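Local coordinates for protein glucose-1-phosphate uridylyltransferase (Sphingomonas elodea, PDB 2UX8) that probably catalyses the formation of UDP-glucose and diphosphate from UTP and glucose 1-phosphate, at residues L14-F19 and I60-F65. Residues are numbered along the deposited sequence; the frame is centred on the assembly and turned at random.
Sequences LRKAVF and IEQMIF
F19 and M63 meet across two adjacent parallel strands, 16-21 and 62-67, joined through helix 47-57 as a beta-alpha-beta unit of the nucleotidyltransferase (GT-A type) core. Between the strands, three backbone hydrogen bonds set the register: A17 N to Q62 O (3.1 Å), I64 N back to A17 O (2.9 Å) and F19 N to I64 O (3.0 Å). A17 thus uses both its N-H and its carbonyl on this neighbour. On the sheet face carrying A17, F19, M63 and F65, SD of M63 lies at the edge of the F19 ring, 4.8 Å from its centroid, a Met-aromatic contact, and M63 CE comes within 3.5 Å of F19 CZ. F65 brings CE1 over one face of that ring, toward its rim, with the two ring planes 57° apart. Toward the N-terminal end of the strands, A17 CB packs on I60 CD1 at 3.5 Å. On the other face V18 and I64 run side by side, as do K16 and Q62, with K16 CG 3.6 Å from Q62 CB. Helix 47-57 covers the F19 face, V52 touching F19, M63 and F65, while strand 135-138 borders 16-21 on its other side, hydrogen-bonding through the backbone with K16 and V18. Q62, bent at chi2 (76°), turns NE2 to G106 O, and K16, extended from CG onward, carries NZ to I129 O and to E133 OE2, a carboxylate oxygen that also takes a salt bridge from R15 NH2.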
loop_
_atom_site.group_PDB
_atom_site.type_symbol
_atom_site.label_atom_id
_atom_site.label_comp_id
_atom_site.label_asym_id
_atom_site.label_seq_id
_atom_site.Cartn_x
_atom_site.Cartn_y
_atom_site.Cartn_z
ATOM N N LEU C 14 20.945 -14.690 -22.238
ATOM C CA LEU C 14 19.672 -14.380 -21.622
ATOM C C LEU C 14 19.876 -14.251 -20.137
ATOM O O LEU C 14 20.019 -15.230 -19.403
ATOM C CB LEU C 14 18.586 -15.409 -21.917
ATOM C CG LEU C 14 18.804 -16.860 -21.593
ATOM C CD1 LEU C 14 17.473 -17.525 -21.417
ATOM C CD2 LEU C 14 19.576 -17.484 -22.718
ATOM N N ARG C 15 19.931 -13.000 -19.727
ATOM C CA ARG C 15 20.103 -12.636 -18.348
ATOM C C ARG C 15 18.729 -12.119 -17.950
ATOM O O ARG C 15 18.595 -11.424 -16.952
ATOM C CB ARG C 15 21.153 -11.523 -18.253
ATOM C CG ARG C 15 21.157 -10.584 -19.464
ATOM C CD ARG C 15 21.747 -9.210 -19.140
ATOM N NE ARG C 15 21.279 -8.176 -20.067
ATOM C CZ ARG C 15 21.328 -6.868 -19.820
ATOM N NH1 ARG C 15 21.825 -6.429 -18.671
ATOM N NH2 ARG C 15 20.865 -5.998 -20.712
ATOM N N LYS C 16 17.701 -12.468 -18.726
ATOM C CA LYS C 16 16.378 -11.948 -18.411
ATOM C C LYS C 16 15.182 -12.869 -18.496
ATOM O O LYS C 16 15.057 -13.697 -19.396
ATOM C CB LYS C 16 16.104 -10.701 -19.254
ATOM C CG LYS C 16 17.108 -9.593 -19.030
ATOM C CD LYS C 16 16.823 -8.374 -19.883
ATOM C CE LYS C 16 17.805 -7.260 -19.550
ATOM N NZ LYS C 16 17.963 -6.304 -20.674
ATOM N N ALA C 17 14.291 -12.683 -17.531
ATOM C CA ALA C 17 13.063 -13.452 -17.427
ATOM C C ALA C 17 11.893 -12.517 -17.130
ATOM O O ALA C 17 12.020 -11.557 -16.360
ATOM C CB ALA C 17 13.191 -14.488 -16.329
ATOM N N VAL C 18 10.752 -12.801 -17.750
ATOM C CA VAL C 18 9.556 -11.995 -17.557
ATOM C C VAL C 18 8.512 -12.804 -16.817
ATOM O O VAL C 18 8.206 -13.927 -17.202
ATOM C CB VAL C 18 8.974 -11.538 -18.900
ATOM C CG1 VAL C 18 7.655 -10.812 -18.684
ATOM C CG2 VAL C 18 9.964 -10.637 -19.595
ATOM N N PHE C 19 7.965 -12.228 -15.749
ATOM C CA PHE C 19 6.961 -12.919 -14.941
ATOM C C PHE C 19 5.619 -12.221 -14.982
ATOM O O PHE C 19 5.458 -11.159 -14.394
ATOM C CB PHE C 19 7.402 -12.997 -13.482
ATOM C CG PHE C 19 8.748 -13.634 -13.275
ATOM C CD1 PHE C 19 9.917 -12.974 -13.636
ATOM C CD2 PHE C 19 8.846 -14.887 -12.692
ATOM C CE1 PHE C 19 11.161 -13.555 -13.408
ATOM C CE2 PHE C 19 10.086 -15.478 -12.461
ATOM C CZ PHE C 19 11.245 -14.812 -12.817
ATOM N N ILE C 60 19.663 -16.820 -14.912
ATOM C CA ILE C 60 19.053 -15.545 -15.235
ATOM C C ILE C 60 19.399 -14.514 -14.162
ATOM O O ILE C 60 19.382 -14.820 -12.974
ATOM C CB ILE C 60 17.536 -15.733 -15.383
ATOM C CG1 ILE C 60 17.291 -16.475 -16.692
ATOM C CG2 ILE C 60 16.794 -14.396 -15.333
ATOM C CD1 ILE C 60 15.870 -16.714 -16.978
ATOM N N GLU C 61 19.733 -13.295 -14.573
ATOM C CA GLU C 61 20.089 -12.279 -13.591
ATOM C C GLU C 61 19.247 -11.013 -13.576
ATOM O O GLU C 61 19.591 -10.052 -12.904
ATOM C CB GLU C 61 21.560 -11.896 -13.729
ATOM C CG GLU C 61 21.943 -11.403 -15.093
ATOM C CD GLU C 61 23.430 -11.155 -15.222
ATOM O OE1 GLU C 61 24.221 -11.997 -14.760
ATOM O OE2 GLU C 61 23.814 -10.124 -15.798
ATOM N N GLN C 62 18.141 -11.003 -14.301
ATOM C CA GLN C 62 17.277 -9.831 -14.321
ATOM C C GLN C 62 15.818 -10.277 -14.399
ATOM O O GLN C 62 15.336 -10.706 -15.450
ATOM C CB GLN C 62 17.639 -8.921 -15.510
ATOM C CG GLN C 62 16.675 -7.753 -15.768
ATOM C CD GLN C 62 16.826 -6.609 -14.782
ATOM O OE1 GLN C 62 17.851 -5.926 -14.758
ATOM N NE2 GLN C 62 15.801 -6.392 -13.964
ATOM N N MET C 63 15.127 -10.198 -13.267
ATOM C CA MET C 63 13.718 -10.565 -13.204
ATOM C C MET C 63 12.893 -9.321 -13.493
ATOM O O MET C 63 13.120 -8.267 -12.894
ATOM C CB MET C 63 13.349 -11.053 -11.811
ATOM C CG MET C 63 14.368 -11.949 -11.208
ATOM S SD MET C 63 14.636 -13.356 -12.261
ATOM C CE MET C 63 14.335 -14.607 -11.151
ATOM N N ILE C 64 11.953 -9.415 -14.422
ATOM C CA ILE C 64 11.118 -8.260 -14.687
ATOM C C ILE C 64 9.671 -8.688 -14.511
ATOM O O ILE C 64 9.147 -9.519 -15.244
ATOM C CB ILE C 64 11.434 -7.600 -16.081
ATOM C CG1 ILE C 64 10.206 -7.588 -16.970
ATOM C CG2 ILE C 64 12.615 -8.278 -16.750
ATOM C CD1 ILE C 64 9.468 -6.281 -16.930
ATOM N N PHE C 65 9.063 -8.148 -13.458
ATOM C CA PHE C 65 7.674 -8.429 -13.090
ATOM C C PHE C 65 6.725 -7.452 -13.757
ATOM O O PHE C 65 6.904 -6.242 -13.643
ATOM C CB PHE C 65 7.449 -8.273 -11.574
ATOM C CG PHE C 65 8.054 -9.354 -10.726
ATOM C CD1 PHE C 65 9.033 -10.209 -11.222
ATOM C CD2 PHE C 65 7.674 -9.483 -9.393
ATOM C CE1 PHE C 65 9.623 -11.167 -10.400
ATOM C CE2 PHE C 65 8.271 -10.447 -8.567
ATOM C CZ PHE C 65 9.242 -11.282 -9.077
#